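Local coordinates for acyl-coenzyme A oxidase acox-1.1 (Caenorhabditis elegans, PDB 5K3H), which catalyses the first step of peroxisomal beta-oxidation, using FAD and O2 to desaturate acyl-CoA substrates to (2E)-enoyl-CoA with release of hydrogen peroxide, at residues G107-L115 and M243-G251; E53-M61 and E74-R85. One frame throughout, in Å; residues are numbered along the deposited sequence.

Helix 68-85 takes part in contact 2 and touches contact 1, a compact example of how neighbouring contacts can tie one helix into its surroundings. Contact 2 comes first along the chain: 53-61, the loop after helix 38-52, returns against the helix that follows it, within the helical N-terminal region. Contact 1 opens later and reaches much further in sequence, joining 107-115, which leads into helix 114-127, to 243-251, the loop between strands 234-238 and 251-255. The contacts lie about 16 Å apart, centre to centre, on the same side of the chain's centre. They meet at Ser75, whose OG packs against Asn111, Pro112 and Ile247. The N-terminal helices are thus coupled to the beta region, and both contacts touch the second subunit.

Contact 1 (G107-L115 and M243-G251); sequences GIEGNPMAL and MAYNIVDNG
The ring of Tyr245 presents its edge to the backbone of 107-115: the carbonyl O of Ile108 lies in the ring plane, 3.2 Å from CD1, while Glu109 O and Gly110 N approach obliquely. With CG anti to the backbone N (chi1 -156°), the ring runs along this chain until its OH comes 3.9 Å from Ala114 CB. The side chain also packs on Val426 and on Tyr414 of the second subunit. Were Tyr245 an alanine, the ring would be gone, and a gap would probably open between the Ile108 carbonyl and Ala114. The one direct hydrogen bond between the segments runs from Ile247 N to Glu109 O (3.0 Å), its donor tilted 31° from the carbonyl plane. Ile247 spreads around this bond, CD1 against Glu109 CB at 3.7 Å and CG2 over the Gly110 carbonyl. Gly110 has positive phi, and its CA sits 3.6 Å from Val248 CG2, where any side chain would collide with that methyl. A water bridges Glu109 OE1 to Asn246 N; OE1 also forms a salt bridge with Lys71, and OE2 is hydrogen-bonded to the Tyr419 hydroxyl. Asn111 forms an Asx turn, OD1 accepting from Met113 N at 2.8 Å, just before helix 114-127. Two type I turns, Asn111 to Ala114 and Tyr245 to Val248, meet here in a loop-to-loop junction between the helical N-terminal domain and the beta domain of the acyl-CoA oxidase fold, with Val248 beside Gly191, a residue of the FAD site shared between the dimer's subunits.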
loop_
_atom_site.group_PDB
_atom_site.type_symbol
_atom_site.label_atom_id
_atom_site.label_comp_id
_atom_site.label_asym_id
_atom_site.label_seq_id
_atom_site.Cartn_x
_atom_site.Cartn_y
_atom_site.Cartn_z
ATOM N N GLY B 107 -16.607 -14.004 0.148
ATOM C CA GLY B 107 -15.582 -13.084 -0.302
ATOM C C GLY B 107 -14.480 -12.870 0.719
ATOM O O GLY B 107 -14.256 -13.680 1.614
ATOM N N ILE B 108 -13.757 -11.766 0.552
ATOM C CA ILE B 108 -12.593 -11.475 1.395
ATOM C C ILE B 108 -12.832 -10.370 2.427
ATOM O O ILE B 108 -11.985 -10.200 3.325
ATOM C CB ILE B 108 -11.343 -11.148 0.547
ATOM C CG1 ILE B 108 -11.550 -9.900 -0.325
ATOM C CG2 ILE B 108 -10.949 -12.353 -0.283
ATOM C CD1 ILE B 108 -10.278 -9.424 -1.017
ATOM N N GLU B 109 -13.939 -9.615 2.340
ATOM C CA GLU B 109 -14.125 -8.475 3.233
ATOM C C GLU B 109 -14.640 -8.859 4.620
ATOM O O GLU B 109 -14.750 -7.967 5.474
ATOM C CB GLU B 109 -15.056 -7.447 2.593
ATOM C CG GLU B 109 -14.564 -6.959 1.220
ATOM C CD GLU B 109 -15.303 -5.733 0.686
ATOM O OE1 GLU B 109 -15.782 -4.934 1.520
ATOM O OE2 GLU B 109 -15.399 -5.562 -0.555
ATOM N N GLY B 110 -14.897 -10.139 4.881
ATOM C CA GLY B 110 -15.319 -10.628 6.179
ATOM C C GLY B 110 -16.747 -11.166 6.186
ATOM O O GLY B 110 -17.495 -11.073 5.208
ATOM N N ASN B 111 -17.107 -11.759 7.327
ATOM C CA ASN B 111 -18.487 -12.144 7.598
ATOM C C ASN B 111 -18.663 -12.237 9.109
ATOM O O ASN B 111 -17.677 -12.222 9.854
ATOM C CB ASN B 111 -18.861 -13.464 6.888
ATOM C CG ASN B 111 -18.182 -14.673 7.494
ATOM O OD1 ASN B 111 -18.700 -15.284 8.427
ATOM N ND2 ASN B 111 -17.004 -15.019 6.971
ATOM N N PRO B 112 -19.909 -12.274 9.600
ATOM C CA PRO B 112 -20.141 -12.260 11.063
ATOM C C PRO B 112 -19.596 -13.458 11.810
ATOM O O PRO B 112 -19.582 -13.441 13.055
ATOM C CB PRO B 112 -21.667 -12.217 11.175
ATOM C CG PRO B 112 -22.113 -11.546 9.896
ATOM C CD PRO B 112 -21.165 -12.043 8.852
ATOM N N MET B 113 -19.215 -14.523 11.109
ATOM C CA MET B 113 -18.701 -15.723 11.751
ATOM C C MET B 113 -17.296 -16.046 11.279
ATOM O O MET B 113 -16.857 -17.197 11.378
ATOM C CB MET B 113 -19.654 -16.894 11.515
ATOM C CG MET B 113 -20.946 -16.710 12.259
ATOM S SD MET B 113 -22.089 -18.084 12.088
ATOM C CE MET B 113 -21.163 -19.455 12.778
ATOM N N ALA B 114 -16.589 -15.039 10.777
ATOM C CA ALA B 114 -15.228 -15.221 10.288
ATOM C C ALA B 114 -14.293 -15.794 11.351
ATOM O O ALA B 114 -13.488 -16.681 11.067
ATOM C CB ALA B 114 -14.679 -13.908 9.750
ATOM N N LEU B 115 -14.399 -15.285 12.574
ATOM C CA LEU B 115 -13.552 -15.748 13.670
ATOM C C LEU B 115 -14.093 -17.016 14.327
ATOM O O LEU B 115 -13.340 -17.788 14.919
ATOM C CB LEU B 115 -13.372 -14.644 14.715
ATOM C CG LEU B 115 -12.185 -13.705 14.492
ATOM C CD1 LEU B 115 -10.871 -14.452 14.655
ATOM C CD2 LEU B 115 -12.266 -13.051 13.122
ATOM N N MET B 243 -9.434 0.196 7.385
ATOM C CA MET B 243 -8.941 0.419 6.031
ATOM C C MET B 243 -9.464 -0.640 5.066
ATOM O O MET B 243 -9.635 -0.370 3.879
ATOM C CB MET B 243 -7.409 0.485 6.025
ATOM C CG MET B 243 -6.684 -0.827 5.848
ATOM S SD MET B 243 -4.887 -0.583 5.810
ATOM C CE MET B 243 -4.513 -0.585 4.053
ATOM N N ALA B 244 -9.764 -1.826 5.556
ATOM C CA ALA B 244 -10.362 -2.859 4.726
ATOM C C ALA B 244 -10.997 -3.868 5.672
ATOM O O ALA B 244 -11.001 -3.677 6.892
ATOM C CB ALA B 244 -9.322 -3.493 3.786
ATOM N N TYR B 245 -11.544 -4.942 5.107
ATOM C CA TYR B 245 -12.036 -6.050 5.928
ATOM C C TYR B 245 -13.189 -5.605 6.829
ATOM O O TYR B 245 -13.268 -5.993 7.992
ATOM C CB TYR B 245 -10.891 -6.626 6.765
ATOM C CG TYR B 245 -11.100 -8.050 7.188
ATOM C CD1 TYR B 245 -11.388 -9.022 6.241
ATOM C CD2 TYR B 245 -10.956 -8.435 8.514
ATOM C CE1 TYR B 245 -11.566 -10.337 6.599
ATOM C CE2 TYR B 245 -11.122 -9.770 8.892
ATOM C CZ TYR B 245 -11.431 -10.713 7.923
ATOM O OH TYR B 245 -11.606 -12.042 8.256
ATOM N N ASN B 246 -14.074 -4.765 6.301
ATOM C CA ASN B 246 -14.996 -4.018 7.145
ATOM C C ASN B 246 -16.299 -4.748 7.440
ATOM O O ASN B 246 -17.115 -4.227 8.208
ATOM C CB ASN B 246 -15.282 -2.664 6.517
ATOM C CG ASN B 246 -14.198 -1.660 6.843
ATOM O OD1 ASN B 246 -13.988 -1.340 8.014
ATOM N ND2 ASN B 246 -13.490 -1.168 5.819
ATOM N N ILE B 247 -16.505 -5.943 6.873
ATOM C CA ILE B 247 -17.661 -6.749 7.245
ATOM C C ILE B 247 -17.444 -7.431 8.588
ATOM O O ILE B 247 -18.415 -7.790 9.263
ATOM C CB ILE B 247 -17.979 -7.747 6.115
ATOM C CG1 ILE B 247 -18.264 -6.978 4.813
ATOM C CG2 ILE B 247 -19.120 -8.686 6.510
ATOM C CD1 ILE B 247 -18.593 -7.827 3.583
ATOM N N VAL B 248 -16.191 -7.626 8.989
ATOM C CA VAL B 248 -15.862 -8.118 10.319
ATOM C C VAL B 248 -16.000 -6.974 11.312
ATOM O O VAL B 248 -15.394 -5.908 11.151
ATOM C CB VAL B 248 -14.447 -8.712 10.342
ATOM C CG1 VAL B 248 -13.957 -8.893 11.789
ATOM C CG2 VAL B 248 -14.437 -10.037 9.610
ATOM N N ASP B 249 -16.783 -7.207 12.358
ATOM C CA ASP B 249 -17.068 -6.221 13.394
ATOM C C ASP B 249 -16.089 -6.433 14.552
ATOM O O ASP B 249 -16.392 -7.039 15.586
ATOM C CB ASP B 249 -18.523 -6.363 13.822
ATOM C CG ASP B 249 -18.892 -7.825 14.122
ATOM O OD1 ASP B 249 -18.835 -8.656 13.177
ATOM O OD2 ASP B 249 -19.209 -8.153 15.300
ATOM N N ASN B 250 -14.887 -5.904 14.370
ATOM C CA ASN B 250 -13.878 -5.994 15.409
ATOM C C ASN B 250 -14.311 -5.196 16.623
ATOM O O ASN B 250 -14.803 -4.075 16.489
ATOM C CB ASN B 250 -12.544 -5.494 14.870
ATOM C CG ASN B 250 -12.044 -6.319 13.718
ATOM O OD1 ASN B 250 -12.504 -6.188 12.596
ATOM N ND2 ASN B 250 -11.088 -7.186 13.999
ATOM N N GLY B 251 -14.099 -5.755 17.818
ATOM C CA GLY B 251 -14.727 -5.223 19.006
ATOM C C GLY B 251 -13.794 -4.931 20.165
ATOM O O GLY B 251 -12.678 -5.433 20.246
HETATM O O HOH W 1 -14.185 -3.816 3.629
#

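Contact 2 (E53-M61 and E74-R85)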
loop_
_atom_site.group_PDB
_atom_site.type_symbol
_atom_site.label_atom_id
_atom_site.label_comp_id
_atom_site.label_asym_id
_atom_site.label_seq_id
_atom_site.Cartn_x
_atom_site.Cartn_y
_atom_site.Cartn_z
ATOM N N GLU B 53 -26.079 -22.052 -10.244
ATOM C CA GLU B 53 -27.498 -22.379 -10.244
ATOM C C GLU B 53 -28.219 -21.887 -9.000
ATOM O O GLU B 53 -29.418 -22.133 -8.874
ATOM C CB GLU B 53 -27.714 -23.891 -10.317
ATOM C CG GLU B 53 -27.071 -24.628 -11.463
ATOM C CD GLU B 53 -27.291 -26.145 -11.361
ATOM O OE1 GLU B 53 -27.744 -26.624 -10.296
ATOM O OE2 GLU B 53 -26.966 -26.863 -12.332
ATOM N N ILE B 54 -27.541 -21.213 -8.074
ATOM C CA ILE B 54 -28.174 -20.822 -6.813
ATOM C C ILE B 54 -28.061 -19.311 -6.674
ATOM O O ILE B 54 -27.233 -18.816 -5.896
ATOM C CB ILE B 54 -27.519 -21.513 -5.605
ATOM C CG1 ILE B 54 -27.411 -23.020 -5.790
ATOM C CG2 ILE B 54 -28.281 -21.229 -4.335
ATOM C CD1 ILE B 54 -26.684 -23.677 -4.628
ATOM N N PRO B 55 -28.906 -18.543 -7.351
ATOM C CA PRO B 55 -28.736 -17.086 -7.335
ATOM C C PRO B 55 -28.926 -16.464 -5.959
ATOM O O PRO B 55 -28.433 -15.349 -5.728
ATOM C CB PRO B 55 -29.797 -16.599 -8.334
ATOM C CG PRO B 55 -30.811 -17.714 -8.397
ATOM C CD PRO B 55 -30.007 -18.972 -8.228
ATOM N N GLU B 56 -29.603 -17.148 -5.030
ATOM C CA GLU B 56 -29.738 -16.621 -3.673
ATOM C C GLU B 56 -28.392 -16.557 -2.954
ATOM O O GLU B 56 -28.265 -15.856 -1.936
ATOM C CB GLU B 56 -30.749 -17.458 -2.870
ATOM C CG GLU B 56 -30.793 -18.978 -3.207
ATOM C CD GLU B 56 -31.582 -19.314 -4.484
ATOM O OE1 GLU B 56 -32.227 -18.396 -5.019
ATOM O OE2 GLU B 56 -31.560 -20.482 -4.957
ATOM N N LEU B 57 -27.384 -17.255 -3.466
ATOM C CA LEU B 57 -26.046 -17.206 -2.904
ATOM C C LEU B 57 -25.135 -16.223 -3.634
ATOM O O LEU B 57 -23.916 -16.270 -3.437
ATOM C CB LEU B 57 -25.423 -18.605 -2.889
ATOM C CG LEU B 57 -25.942 -19.565 -1.821
ATOM C CD1 LEU B 57 -25.365 -20.932 -2.006
ATOM C CD2 LEU B 57 -25.582 -19.043 -0.449
ATOM N N HIS B 58 -25.677 -15.384 -4.517
ATOM C CA HIS B 58 -24.867 -14.410 -5.238
ATOM C C HIS B 58 -24.878 -13.047 -4.553
ATOM O O HIS B 58 -25.789 -12.717 -3.785
ATOM C CB HIS B 58 -25.356 -14.259 -6.679
ATOM C CG HIS B 58 -25.280 -15.523 -7.476
ATOM N ND1 HIS B 58 -25.788 -15.628 -8.753
ATOM C CD2 HIS B 58 -24.718 -16.723 -7.194
ATOM C CE1 HIS B 58 -25.565 -16.846 -9.211
ATOM N NE2 HIS B 58 -24.917 -17.530 -8.286
ATOM N N ASP B 59 -23.840 -12.252 -4.834
ATOM C CA ASP B 59 -23.851 -10.864 -4.402
ATOM C C ASP B 59 -25.074 -10.189 -5.000
ATOM O O ASP B 59 -25.284 -10.247 -6.216
ATOM C CB ASP B 59 -22.595 -10.130 -4.881
ATOM C CG ASP B 59 -21.303 -10.718 -4.339
ATOM O OD1 ASP B 59 -21.329 -11.454 -3.331
ATOM O OD2 ASP B 59 -20.247 -10.460 -4.957
ATOM N N SER B 60 -25.880 -9.537 -4.151
ATOM C CA SER B 60 -27.078 -8.865 -4.656
ATOM C C SER B 60 -26.715 -7.660 -5.513
ATOM O O SER B 60 -27.463 -7.315 -6.433
ATOM C CB SER B 60 -28.002 -8.443 -3.509
ATOM O OG SER B 60 -27.329 -7.623 -2.561
ATOM N N MET B 61 -25.587 -7.013 -5.238
ATOM C CA MET B 61 -25.030 -6.010 -6.138
ATOM C C MET B 61 -23.519 -5.988 -5.945
ATOM O O MET B 61 -22.995 -6.625 -5.023
ATOM C CB MET B 61 -25.640 -4.629 -5.875
ATOM C CG MET B 61 -25.614 -4.197 -4.445
ATOM S SD MET B 61 -26.010 -2.448 -4.302
ATOM C CE MET B 61 -27.065 -2.231 -5.740
ATOM N N GLU B 74 -25.969 -7.979 4.001
ATOM C CA GLU B 74 -25.834 -8.936 2.911
ATOM C C GLU B 74 -25.032 -10.158 3.350
ATOM O O GLU B 74 -25.386 -11.297 3.032
ATOM C CB GLU B 74 -25.159 -8.237 1.725
ATOM C CG GLU B 74 -24.768 -9.128 0.556
ATOM C CD GLU B 74 -25.974 -9.463 -0.311
ATOM O OE1 GLU B 74 -27.082 -8.999 0.005
ATOM O OE2 GLU B 74 -25.830 -10.183 -1.309
ATOM N N SER B 75 -23.946 -9.938 4.089
ATOM C CA SER B 75 -23.105 -11.043 4.527
ATOM C C SER B 75 -23.874 -11.979 5.460
ATOM O O SER B 75 -23.710 -13.203 5.399
ATOM C CB SER B 75 -21.833 -10.473 5.191
ATOM O OG SER B 75 -20.889 -11.470 5.558
ATOM N N ALA B 76 -24.701 -11.412 6.356
ATOM C CA ALA B 76 -25.538 -12.230 7.237
ATOM C C ALA B 76 -26.613 -12.970 6.446
ATOM O O ALA B 76 -26.896 -14.146 6.712
ATOM C CB ALA B 76 -26.172 -11.356 8.323
ATOM N N ARG B 77 -27.227 -12.291 5.474
ATOM C CA ARG B 77 -28.172 -12.939 4.571
ATOM C C ARG B 77 -27.588 -14.209 3.955
ATOM O O ARG B 77 -28.126 -15.309 4.140
ATOM C CB ARG B 77 -28.586 -11.951 3.480
ATOM C CG ARG B 77 -29.755 -12.408 2.630
ATOM C CD ARG B 77 -30.000 -11.461 1.456
ATOM N NE ARG B 77 -28.931 -11.467 0.466
ATOM C CZ ARG B 77 -28.706 -12.473 -0.384
ATOM N NH1 ARG B 77 -29.461 -13.564 -0.358
ATOM N NH2 ARG B 77 -27.710 -12.397 -1.255
ATOM N N LYS B 78 -26.465 -14.072 3.227
ATOM C CA LYS B 78 -25.837 -15.220 2.564
ATOM C C LYS B 78 -25.389 -16.271 3.562
ATOM O O LYS B 78 -25.458 -17.476 3.279
ATOM C CB LYS B 78 -24.643 -14.759 1.730
ATOM C CG LYS B 78 -25.047 -13.861 0.602
ATOM C CD LYS B 78 -23.943 -13.681 -0.402
ATOM C CE LYS B 78 -22.967 -12.639 0.115
ATOM N NZ LYS B 78 -22.109 -12.113 -0.977
ATOM N N LEU B 79 -24.931 -15.841 4.737
ATOM C CA LEU B 79 -24.463 -16.800 5.727
ATOM C C LEU B 79 -25.586 -17.742 6.162
ATOM O O LEU B 79 -25.381 -18.959 6.249
ATOM C CB LEU B 79 -23.874 -16.043 6.918
ATOM C CG LEU B 79 -23.005 -16.763 7.942
ATOM C CD1 LEU B 79 -21.878 -17.516 7.260
ATOM C CD2 LEU B 79 -22.437 -15.714 8.879
ATOM N N THR B 80 -26.790 -17.209 6.410
ATOM C CA THR B 80 -27.894 -18.077 6.817
ATOM C C THR B 80 -28.290 -19.034 5.694
ATOM O O THR B 80 -28.577 -20.212 5.951
ATOM C CB THR B 80 -29.100 -17.253 7.277
ATOM O OG1 THR B 80 -29.535 -16.412 6.214
ATOM C CG2 THR B 80 -28.782 -16.410 8.502
ATOM N N VAL B 81 -28.307 -18.560 4.444
ATOM C CA VAL B 81 -28.587 -19.470 3.334
ATOM C C VAL B 81 -27.537 -20.574 3.257
ATOM O O VAL B 81 -27.867 -21.737 3.000
ATOM C CB VAL B 81 -28.678 -18.693 2.013
ATOM C CG1 VAL B 81 -28.970 -19.649 0.873
ATOM C CG2 VAL B 81 -29.739 -17.615 2.118
ATOM N N LEU B 82 -26.259 -20.236 3.489
ATOM C CA LEU B 82 -25.203 -21.253 3.481
ATOM C C LEU B 82 -25.473 -22.355 4.500
ATOM O O LEU B 82 -25.494 -23.536 4.149
ATOM C CB LEU B 82 -23.833 -20.631 3.764
ATOM C CG LEU B 82 -22.999 -20.031 2.627
ATOM C CD1 LEU B 82 -21.630 -19.560 3.188
ATOM C CD2 LEU B 82 -22.830 -20.971 1.421
ATOM N N THR B 83 -25.750 -21.990 5.755
ATOM C CA THR B 83 -25.957 -23.009 6.783
ATOM C C THR B 83 -27.108 -23.936 6.415
ATOM O O THR B 83 -27.135 -25.099 6.830
ATOM C CB THR B 83 -26.267 -22.356 8.131
ATOM O OG1 THR B 83 -27.469 -21.603 7.997
ATOM C CG2 THR B 83 -25.195 -21.387 8.539
ATOM N N GLN B 84 -28.061 -23.427 5.635
ATOM C CA GLN B 84 -29.238 -24.169 5.198
ATOM C C GLN B 84 -28.945 -25.072 3.997
ATOM O O GLN B 84 -29.304 -26.255 4.005
ATOM C CB GLN B 84 -30.358 -23.167 4.907
ATOM C CG GLN B 84 -31.534 -23.680 4.096
ATOM C CD GLN B 84 -32.501 -22.552 3.715
ATOM O OE1 GLN B 84 -32.210 -21.359 3.923
ATOM N NE2 GLN B 84 -33.645 -22.927 3.125
ATOM N N ARG B 85 -28.297 -24.549 2.951
ATOM C CA ARG B 85 -28.093 -25.313 1.720
ATOM C C ARG B 85 -26.701 -25.936 1.610
ATOM O O ARG B 85 -26.432 -26.630 0.622
ATOM C CB ARG B 85 -28.322 -24.426 0.497
ATOM C CG ARG B 85 -29.467 -23.445 0.644
ATOM C CD ARG B 85 -30.727 -23.983 0.028
ATOM N NE ARG B 85 -30.508 -24.414 -1.347
ATOM C CZ ARG B 85 -30.699 -23.633 -2.406
ATOM N NH1 ARG B 85 -31.082 -22.369 -2.240
ATOM N NH2 ARG B 85 -30.477 -24.111 -3.625
#
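Glu74 OE2 is gripped by two donors from opposite faces of the carboxylate plane: Ser60 N at 2.9 Å and Arg77 NH2, also at 2.9 Å. Arg77 NE completes a side-on, two-nitrogen salt bridge by reaching Glu74 OE1 in a nearly straight bond (171°), which should hold both flat groups against turning. A bend at chi3 (67°) brings the guanidinium back toward Glu74, and its remaining NH1 bonds to Glu56 O at 3.0 Å, in the carbonyl plane and on a lone pair. One arginine thus links its own helix to the loop. Alongside, Lys78 NZ meets Asp59 OD1 in a salt bridge of 2.6 Å and also donates to Val105 O, while Arg626 engages OD2 of the same aspartate. The loop that connects helices 38-52 and 68-85 of the N-terminal helical domain folds back on the second of them, with a short 3-10 turn at 55-56, and runs alongside it, antiparallel, from Arg85 to Glu74. Next to these polar groups, Leu57 drives CD2 between Val81 CG1 (3.7 Å) and Leu82 CD2 (3.8 Å), and Val105 of helix 97-105 also touches Leu57 and Leu82. Toward the helix end, Arg85 NH1 makes a weak but straight hydrogen bond, part of a salt bridge, to Glu56 OE2 at 3.3 Å, carboxylate and guanidinium planes 37° apart, and Ile54 CG2 rests against the same guanidinium, whose NE is paired with Glu88.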